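Long-range contacts in transferrin (Manduca sexta, PDB 6WB6), which binds a single ferric ion together with a carbonate anion and transports iron as a secreted insect transferrin: residues 163-168 with 195-200; 395-400 with 419-424; 561-566 with 577-582. All blocks are in the same frame, centred on the assembly; numbering follows the deposited sequence.

Contact 1 of 3, residues 163-168 with 195-200; sequences CIVGKW and CDYPDN
V165 lays its CG2 methyl over one face of the Y197 ring, the CH-pi contact measuring 3.6 Å from CG2 to the ring centroid and standing 17° off the ring normal. The methyl sits off-centre, toward the rim, with CE1 the nearest ring atom. Chi1 of V165, -48°, puts CG1 anti to the carbonyl carbon, near the carbonyl group of C195 and the CB of D199, which leaves CG2 between the backbone N and the carbonyl carbon, where it meets the ring. Y197 OH is hydrogen-bonded to NH1 of R120, a residue of the carbonate pocket, and the Y197 side chain lies about 8 Å from the bound ferric ion, consistent with Y197 being a second-shell residue of the N-lobe iron site, with V165 backing its ring. The two loops flank helix 172-181, one entering it from strand 161-163 and the other lying between it and helix 203-213, and disulfides C163-C189 and C195-C186 pin both. Between the backbones, G166 N donates to C195 O at 3.0 Å; the positive phi of G166, 115°, suits glycine, and its CA lies 3.4 Å from D196 OD1. D196 spreads its carboxylate between two tasks: OD2 takes K167 NZ at 2.9 Å on its syn lone pair, forming a salt bridge, and OD1 accepts the backbone N of Y197 on the anti side, but well out of the carboxylate plane. An alanine in place of D196 would probably leave the K167 ammonium without this mate and the Y197 N-H without its carboxylate acceptor. C195 SG approaches the W168 ring obliquely, 3.9 Å from CZ2, and W168 NE1 donates in the ring plane to I164 O at 2.7 Å.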
loop_
_atom_site.group_PDB
_atom_site.type_symbol
_atom_site.label_atom_id
_atom_site.label_comp_id
_atom_site.label_asym_id
_atom_site.label_seq_id
_atom_site.Cartn_x
_atom_site.Cartn_y
_atom_site.Cartn_z
ATOM N N CYS A 163 15.975 -18.189 6.376
ATOM C CA CYS A 163 14.948 -17.555 7.192
ATOM C C CYS A 163 14.633 -16.194 6.592
ATOM O O CYS A 163 15.422 -15.250 6.746
ATOM C CB CYS A 163 15.376 -17.390 8.657
ATOM S SG CYS A 163 14.089 -16.563 9.580
ATOM N N ILE A 164 13.458 -16.070 5.965
ATOM C CA ILE A 164 13.070 -14.797 5.361
ATOM C C ILE A 164 11.633 -14.483 5.742
ATOM O O ILE A 164 10.699 -14.739 4.969
ATOM C CB ILE A 164 13.251 -14.795 3.834
ATOM C CG1 ILE A 164 14.687 -15.122 3.449
ATOM C CG2 ILE A 164 12.969 -13.391 3.302
ATOM C CD1 ILE A 164 14.919 -15.122 1.909
ATOM N N VAL A 165 11.456 -13.883 6.922
ATOM C CA VAL A 165 10.133 -13.666 7.496
ATOM C C VAL A 165 9.484 -12.421 6.915
ATOM O O VAL A 165 10.129 -11.606 6.243
ATOM C CB VAL A 165 10.179 -13.557 9.036
ATOM C CG1 VAL A 165 10.977 -14.655 9.621
ATOM C CG2 VAL A 165 10.760 -12.242 9.491
ATOM N N GLY A 166 8.211 -12.258 7.198
ATOM C CA GLY A 166 7.514 -11.028 6.879
ATOM C C GLY A 166 6.431 -11.257 5.847
ATOM O O GLY A 166 6.098 -12.390 5.487
ATOM N N LYS A 167 5.888 -10.150 5.355
ATOM C CA LYS A 167 4.785 -10.185 4.396
ATOM C C LYS A 167 5.372 -10.252 2.990
ATOM O O LYS A 167 5.770 -9.238 2.417
ATOM C CB LYS A 167 3.885 -8.970 4.585
ATOM C CG LYS A 167 3.234 -8.856 5.955
ATOM C CD LYS A 167 2.856 -10.200 6.553
ATOM C CE LYS A 167 1.653 -10.119 7.496
ATOM N NZ LYS A 167 2.007 -9.636 8.856
ATOM N N TRP A 168 5.456 -11.462 2.454
ATOM C CA TRP A 168 5.963 -11.666 1.099
ATOM C C TRP A 168 5.000 -11.115 0.049
ATOM O O TRP A 168 5.424 -10.630 -1.009
ATOM C CB TRP A 168 6.165 -13.152 0.849
ATOM C CG TRP A 168 7.107 -13.846 1.727
ATOM C CD1 TRP A 168 7.804 -13.335 2.791
ATOM C CD2 TRP A 168 7.454 -15.225 1.636
ATOM N NE1 TRP A 168 8.576 -14.317 3.352
ATOM C CE2 TRP A 168 8.380 -15.491 2.665
ATOM C CE3 TRP A 168 7.082 -16.266 0.766
ATOM C CZ2 TRP A 168 8.928 -16.762 2.858
ATOM C CZ3 TRP A 168 7.603 -17.501 0.952
ATOM C CH2 TRP A 168 8.538 -17.754 1.985
ATOM N N CYS A 195 6.777 -17.751 10.179
ATOM C CA CYS A 195 7.640 -17.027 9.248
ATOM C C CYS A 195 7.321 -15.542 9.262
ATOM O O CYS A 195 7.326 -14.886 8.223
ATOM C CB CYS A 195 7.493 -17.564 7.823
ATOM S SG CYS A 195 8.919 -17.306 6.691
ATOM N N ASP A 196 6.996 -15.014 10.439
ATOM C CA ASP A 196 6.700 -13.596 10.579
ATOM C C ASP A 196 7.438 -13.036 11.783
ATOM O O ASP A 196 7.951 -13.777 12.613
ATOM C CB ASP A 196 5.201 -13.344 10.723
ATOM C CG ASP A 196 4.763 -12.018 10.065
ATOM O OD1 ASP A 196 5.629 -11.199 9.708
ATOM O OD2 ASP A 196 3.548 -11.801 9.903
ATOM N N TYR A 197 7.507 -11.709 11.853
ATOM C CA TYR A 197 7.938 -11.059 13.071
ATOM C C TYR A 197 6.897 -11.296 14.165
ATOM O O TYR A 197 5.719 -11.528 13.868
ATOM C CB TYR A 197 8.116 -9.553 12.852
ATOM C CG TYR A 197 9.029 -9.221 11.711
ATOM C CD1 TYR A 197 10.383 -9.342 11.847
ATOM C CD2 TYR A 197 8.527 -8.790 10.499
ATOM C CE1 TYR A 197 11.221 -9.045 10.828
ATOM C CE2 TYR A 197 9.357 -8.478 9.473
ATOM C CZ TYR A 197 10.710 -8.613 9.643
ATOM O OH TYR A 197 11.587 -8.313 8.652
ATOM N N PRO A 198 7.314 -11.318 15.438
ATOM C CA PRO A 198 8.687 -11.413 15.963
ATOM C C PRO A 198 9.244 -12.808 15.758
ATOM O O PRO A 198 8.515 -13.778 15.885
ATOM C CB PRO A 198 8.536 -11.127 17.469
ATOM C CG PRO A 198 7.109 -10.684 17.664
ATOM C CD PRO A 198 6.321 -11.269 16.522
ATOM N N ASP A 199 10.532 -12.901 15.462
ATOM C CA ASP A 199 11.181 -14.190 15.286
ATOM C C ASP A 199 12.627 -14.010 15.701
ATOM O O ASP A 199 13.360 -13.229 15.089
ATOM C CB ASP A 199 11.096 -14.691 13.848
ATOM C CG ASP A 199 11.656 -16.093 13.689
ATOM O OD1 ASP A 199 12.900 -16.250 13.739
ATOM O OD2 ASP A 199 10.841 -17.030 13.510
ATOM N N ASN A 200 13.031 -14.730 16.738
ATOM C CA ASN A 200 14.366 -14.550 17.274
ATOM C C ASN A 200 15.478 -14.734 16.247
ATOM O O ASN A 200 16.620 -14.345 16.528
ATOM C CB ASN A 200 14.600 -15.522 18.405
ATOM C CG ASN A 200 15.885 -15.244 19.094
ATOM O OD1 ASN A 200 16.205 -14.093 19.343
ATOM N ND2 ASN A 200 16.655 -16.281 19.360
#

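Contact 2 of 3, residues 395-400 with 419-424; sequences KSVQDN and YNLHPV
The Y419 ring carries the backbone of K395 on one face, with K395 N 3.7 Å above the plane over the ring centre, and meets the side-chain amide carbon CD of Q398 at its edge. K395 CA also lies over that face, 3.6 Å from Y419 CE1. In the second transferrin-like lobe this joins the last turns of helix 390-399 to the end of helix 411-419 and the link that leads into strand 422-428, a member of the four-stranded antiparallel sheet. The Q398 side chain runs out extended, CG anti to the backbone N with chi1 -176°, and crosses Y419 at about a right angle; its amide plane is turned 78° from the ring. K395 crosses the same ring at about a right angle, its CB 3.7 Å from CE1, and its NZ forms a salt bridge with D399 OD1, one turn on in the same helix. The phenol hydroxyl of Y419 is hydrogen-bonded to D391 OD1 on helix 390-399, so the ring is held at its hydroxyl as well as packed on one face. Past the ring, L421 directs its CB toward the helix and also packs on V589 of strand 587-590. There the apolar contact is tight: V397 CG1 and L421 CD2 approach to 3.5 Å.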
loop_
_atom_site.group_PDB
_atom_site.type_symbol
_atom_site.label_atom_id
_atom_site.label_comp_id
_atom_site.label_asym_id
_atom_site.label_seq_id
_atom_site.Cartn_x
_atom_site.Cartn_y
_atom_site.Cartn_z
ATOM N N LYS A 395 -12.834 -2.396 -22.866
ATOM C CA LYS A 395 -12.462 -3.006 -24.136
ATOM C C LYS A 395 -10.961 -3.183 -24.220
ATOM O O LYS A 395 -10.474 -4.186 -24.748
ATOM C CB LYS A 395 -12.947 -2.152 -25.304
ATOM C CG LYS A 395 -12.479 -2.617 -26.679
ATOM C CD LYS A 395 -12.918 -4.068 -27.004
ATOM C CE LYS A 395 -12.919 -4.321 -28.531
ATOM N NZ LYS A 395 -12.943 -5.790 -28.915
ATOM N N SER A 396 -10.206 -2.193 -23.751
ATOM C CA SER A 396 -8.765 -2.275 -23.908
ATOM C C SER A 396 -8.198 -3.410 -23.077
ATOM O O SER A 396 -7.274 -4.104 -23.520
ATOM C CB SER A 396 -8.112 -0.947 -23.529
ATOM O OG SER A 396 -6.694 -1.034 -23.519
ATOM N N VAL A 397 -8.721 -3.619 -21.866
ATOM C CA VAL A 397 -8.270 -4.770 -21.082
ATOM C C VAL A 397 -8.561 -6.062 -21.852
ATOM O O VAL A 397 -7.703 -6.938 -21.988
ATOM C CB VAL A 397 -8.911 -4.762 -19.683
ATOM C CG1 VAL A 397 -8.444 -5.976 -18.827
ATOM C CG2 VAL A 397 -8.540 -3.464 -18.923
ATOM N N GLN A 398 -9.759 -6.180 -22.414
ATOM C CA GLN A 398 -10.069 -7.360 -23.220
ATOM C C GLN A 398 -9.066 -7.560 -24.352
ATOM O O GLN A 398 -8.549 -8.667 -24.545
ATOM C CB GLN A 398 -11.463 -7.241 -23.800
ATOM C CG GLN A 398 -11.876 -8.460 -24.548
ATOM C CD GLN A 398 -13.177 -8.271 -25.226
ATOM O OE1 GLN A 398 -14.149 -8.970 -24.926
ATOM N NE2 GLN A 398 -13.226 -7.317 -26.161
ATOM N N ASP A 399 -8.820 -6.503 -25.137
ATOM C CA ASP A 399 -7.923 -6.517 -26.284
ATOM C C ASP A 399 -6.490 -6.723 -25.878
ATOM O O ASP A 399 -5.633 -6.872 -26.751
ATOM C CB ASP A 399 -7.986 -5.187 -27.049
ATOM C CG ASP A 399 -9.262 -5.014 -27.826
ATOM O OD1 ASP A 399 -9.820 -6.035 -28.285
ATOM O OD2 ASP A 399 -9.698 -3.844 -27.972
ATOM N N ASN A 400 -6.211 -6.690 -24.582
ATOM C CA ASN A 400 -4.846 -6.656 -24.062
ATOM C C ASN A 400 -4.105 -5.372 -24.439
ATOM O O ASN A 400 -2.878 -5.354 -24.546
ATOM C CB ASN A 400 -4.043 -7.862 -24.525
ATOM C CG ASN A 400 -2.836 -8.100 -23.664
ATOM O OD1 ASN A 400 -2.868 -7.850 -22.455
ATOM N ND2 ASN A 400 -1.752 -8.553 -24.280
ATOM N N TYR A 419 -17.119 -8.075 -21.713
ATOM C CA TYR A 419 -15.693 -8.123 -22.090
ATOM C C TYR A 419 -14.958 -9.315 -21.530
ATOM O O TYR A 419 -13.788 -9.318 -21.651
ATOM C CB TYR A 419 -14.998 -6.896 -21.550
ATOM C CG TYR A 419 -15.476 -5.669 -22.232
ATOM C CD1 TYR A 419 -15.276 -5.535 -23.586
ATOM C CD2 TYR A 419 -16.192 -4.720 -21.544
ATOM C CE1 TYR A 419 -15.718 -4.430 -24.249
ATOM C CE2 TYR A 419 -16.580 -3.565 -22.175
ATOM C CZ TYR A 419 -16.422 -3.495 -23.537
ATOM O OH TYR A 419 -16.862 -2.452 -24.207
ATOM N N ASN A 420 -15.675 -10.265 -20.967
ATOM C CA ASN A 420 -15.070 -11.445 -20.353
ATOM C C ASN A 420 -13.909 -11.064 -19.435
ATOM O O ASN A 420 -12.847 -11.701 -19.430
ATOM C CB ASN A 420 -14.617 -12.435 -21.417
ATOM C CG ASN A 420 -14.429 -13.808 -20.865
ATOM O OD1 ASN A 420 -14.942 -14.130 -19.783
ATOM N ND2 ASN A 420 -13.690 -14.646 -21.600
ATOM N N LEU A 421 -14.114 -10.014 -18.652
ATOM C CA LEU A 421 -13.179 -9.613 -17.615
ATOM C C LEU A 421 -13.671 -10.118 -16.272
ATOM O O LEU A 421 -14.812 -10.552 -16.125
ATOM C CB LEU A 421 -13.025 -8.091 -17.593
ATOM C CG LEU A 421 -12.673 -7.483 -18.948
ATOM C CD1 LEU A 421 -12.773 -5.961 -18.868
ATOM C CD2 LEU A 421 -11.286 -7.925 -19.332
ATOM N N HIS A 422 -12.805 -10.008 -15.263
ATOM C CA HIS A 422 -13.141 -10.478 -13.935
ATOM C C HIS A 422 -12.455 -9.599 -12.894
ATOM O O HIS A 422 -11.356 -9.084 -13.137
ATOM C CB HIS A 422 -12.715 -11.943 -13.761
ATOM C CG HIS A 422 -11.233 -12.127 -13.642
ATOM N ND1 HIS A 422 -10.402 -12.245 -14.741
ATOM C CD2 HIS A 422 -10.432 -12.229 -12.554
ATOM C CE1 HIS A 422 -9.158 -12.417 -14.334
ATOM N NE2 HIS A 422 -9.147 -12.410 -13.010
ATOM N N PRO A 423 -13.059 -9.428 -11.727
ATOM C CA PRO A 423 -12.475 -8.515 -10.731
ATOM C C PRO A 423 -11.233 -9.104 -10.109
ATOM O O PRO A 423 -11.161 -10.307 -9.866
ATOM C CB PRO A 423 -13.589 -8.343 -9.698
ATOM C CG PRO A 423 -14.468 -9.509 -9.856
ATOM C CD PRO A 423 -14.323 -10.022 -11.275
ATOM N N VAL A 424 -10.244 -8.247 -9.856
ATOM C CA VAL A 424 -8.988 -8.651 -9.236
ATOM C C VAL A 424 -8.866 -8.107 -7.824
ATOM O O VAL A 424 -8.443 -8.822 -6.909
ATOM C CB VAL A 424 -7.781 -8.217 -10.097
ATOM C CG1 VAL A 424 -6.440 -8.487 -9.354
ATOM C CG2 VAL A 424 -7.796 -8.920 -11.429
#

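Contact 3 of 3, residues 561-566 with 577-582; sequences CLNRDA and TCNVAM
C561 and C578 are joined by a disulfide, SG to SG 2.1 Å, whose chi3 of -91° is close to the relaxed right-angle value. The bond ties the loop after strand 557-560 to the chain leading into strand 581-582, in the second lobe, and closes a short excursion that contains strand 569-570. Hydrogen bonds carry most of the remaining contact, and they converge on T577 and N579. T577 O is gripped twice: N563 ND2 donates at 2.7 Å and R564 NE at 2.9 Å, the two nitrogens lying above opposite faces of the carbonyl plane. R564 holds T577 side-on, because its NH2 also gives a bond of 3.1 Å to T577 OG1, which lies in the guanidinium plane. One face of that guanidinium lies against C561 SG, and NH2 also forms a salt bridge with D570 OD2. The N563 side chain works from both ends of its amide. Chi1 of 60° sets CG between the backbone N and the carbonyl carbon, 3.4 Å from T577 O. OD1 accepts N579 N at 2.9 Å, the donor lying above the carbonyl plane, while T577 O sits in the amide plane at ND2; the N563 backbone N adds a weak bond to N579 O. C561 to R564 form a type I beta turn, closed by R564 N donating to C561 O. Apolar packing is modest: L562 CD1 and V580 CG2 meet at 4.0 Å, the two side chains side by side; L562 also touches A440 of strand 437-443, and V580 A472 of helix 467-479. V580 and A581 pair with A438 as a classic beta bulge. The covalent link thus fixes the two backbones together, while the paired donors on T577 O and the amide of N563 would be expected to fix the turn's orientation against the segment leading into strand 581-582.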
loop_
_atom_site.group_PDB
_atom_site.type_symbol
_atom_site.label_atom_id
_atom_site.label_comp_id
_atom_site.label_asym_id
_atom_site.label_seq_id
_atom_site.Cartn_x
_atom_site.Cartn_y
_atom_site.Cartn_z
ATOM N N CYS A 561 -30.863 -8.463 9.926
ATOM C CA CYS A 561 -29.843 -9.348 9.359
ATOM C C CYS A 561 -30.443 -10.333 8.355
ATOM O O CYS A 561 -30.416 -11.551 8.524
ATOM C CB CYS A 561 -29.132 -10.093 10.481
ATOM S SG CYS A 561 -28.681 -9.056 11.844
ATOM N N LEU A 562 -30.989 -9.787 7.278
ATOM C CA LEU A 562 -31.562 -10.653 6.261
ATOM C C LEU A 562 -30.546 -11.653 5.708
ATOM O O LEU A 562 -30.946 -12.679 5.137
ATOM C CB LEU A 562 -32.157 -9.799 5.125
ATOM C CG LEU A 562 -33.388 -8.966 5.521
ATOM C CD1 LEU A 562 -33.767 -7.901 4.489
ATOM C CD2 LEU A 562 -34.555 -9.909 5.757
ATOM N N ASN A 563 -29.247 -11.400 5.881
ATOM C CA ASN A 563 -28.249 -12.362 5.415
ATOM C C ASN A 563 -28.149 -13.590 6.305
ATOM O O ASN A 563 -27.721 -14.644 5.837
ATOM C CB ASN A 563 -26.870 -11.731 5.353
ATOM C CG ASN A 563 -26.412 -11.241 6.700
ATOM O OD1 ASN A 563 -27.152 -10.541 7.387
ATOM N ND2 ASN A 563 -25.205 -11.622 7.105
ATOM N N ARG A 564 -28.506 -13.487 7.580
ATOM C CA ARG A 564 -28.278 -14.606 8.486
ATOM C C ARG A 564 -29.383 -15.644 8.378
ATOM O O ARG A 564 -30.562 -15.312 8.229
ATOM C CB ARG A 564 -28.173 -14.112 9.923
ATOM C CG ARG A 564 -27.112 -13.075 10.090
ATOM C CD ARG A 564 -26.990 -12.683 11.531
ATOM N NE ARG A 564 -25.908 -11.726 11.752
ATOM C CZ ARG A 564 -25.731 -11.057 12.885
ATOM N NH1 ARG A 564 -26.576 -11.228 13.897
ATOM N NH2 ARG A 564 -24.719 -10.211 13.005
ATOM N N ASP A 565 -28.986 -16.917 8.441
ATOM C CA ASP A 565 -29.961 -17.997 8.503
ATOM C C ASP A 565 -30.991 -17.726 9.592
ATOM O O ASP A 565 -32.198 -17.868 9.371
ATOM C CB ASP A 565 -29.249 -19.330 8.757
ATOM N N ALA A 566 -30.520 -17.305 10.772
ATOM C CA ALA A 566 -31.383 -17.030 11.914
ATOM C C ALA A 566 -32.201 -15.754 11.776
ATOM O O ALA A 566 -33.075 -15.521 12.619
ATOM C CB ALA A 566 -30.550 -16.912 13.191
ATOM N N THR A 577 -21.932 -8.086 8.813
ATOM C CA THR A 577 -22.507 -9.418 8.988
ATOM C C THR A 577 -24.022 -9.391 9.188
ATOM O O THR A 577 -24.626 -10.447 9.429
ATOM C CB THR A 577 -21.843 -10.141 10.172
ATOM O OG1 THR A 577 -22.165 -9.459 11.389
ATOM C CG2 THR A 577 -20.330 -10.191 9.987
ATOM N N CYS A 578 -24.647 -8.220 9.081
ATOM C CA CYS A 578 -26.086 -8.026 9.290
ATOM C C CYS A 578 -26.532 -7.104 8.161
ATOM O O CYS A 578 -26.472 -5.877 8.301
ATOM C CB CYS A 578 -26.400 -7.416 10.653
ATOM S SG CYS A 578 -28.183 -7.254 10.962
ATOM N N ASN A 579 -26.962 -7.695 7.052
ATOM C CA ASN A 579 -27.058 -6.944 5.814
ATOM C C ASN A 579 -27.966 -7.687 4.849
ATOM O O ASN A 579 -28.466 -8.773 5.144
ATOM C CB ASN A 579 -25.681 -6.751 5.189
ATOM C CG ASN A 579 -24.966 -8.082 4.933
ATOM O OD1 ASN A 579 -25.371 -8.865 4.065
ATOM N ND2 ASN A 579 -23.895 -8.338 5.691
ATOM N N VAL A 580 -28.148 -7.092 3.678
ATOM C CA VAL A 580 -28.805 -7.737 2.562
ATOM C C VAL A 580 -27.791 -8.292 1.581
ATOM O O VAL A 580 -27.842 -9.466 1.227
ATOM C CB VAL A 580 -29.766 -6.759 1.858
ATOM C CG1 VAL A 580 -30.614 -7.525 0.859
ATOM C CG2 VAL A 580 -30.622 -6.033 2.871
ATOM N N ALA A 581 -26.871 -7.447 1.124
ATOM C CA ALA A 581 -25.806 -7.878 0.236
ATOM C C ALA A 581 -24.612 -6.976 0.449
ATOM O O ALA A 581 -24.755 -5.798 0.795
ATOM C CB ALA A 581 -26.230 -7.827 -1.249
ATOM N N MET A 582 -23.436 -7.528 0.201
ATOM C CA MET A 582 -22.263 -6.697 0.051
ATOM C C MET A 582 -22.406 -5.849 -1.205
ATOM O O MET A 582 -22.957 -6.297 -2.214
ATOM C CB MET A 582 -21.014 -7.564 -0.033
ATOM C CG MET A 582 -19.741 -6.751 0.052
ATOM S SD MET A 582 -18.283 -7.783 0.020
ATOM C CE MET A 582 -18.140 -7.964 -1.734
#

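Along the chain the three contacts come in series, none nested in or crossing another. Contact 1 closes first, in the first lobe, bringing together the loops before and after helix 172-181. Contact 2 follows in the second lobe, where the excursion through strand 405-407 and helix 411-419 returns to helix 390-399 just ahead of strand 422-428. Contact 3 closes the shortest loop, round strand 569-570, within the mixed sheet whose strand 437-443 pairs with 557-560 and 581-582. Contacts 2 and 3 share the second lobe, their nearest atoms about 9 Å apart; contact 1 stays about 15 Å from contact 2 and about 21 Å from contact 3, nearest atoms again.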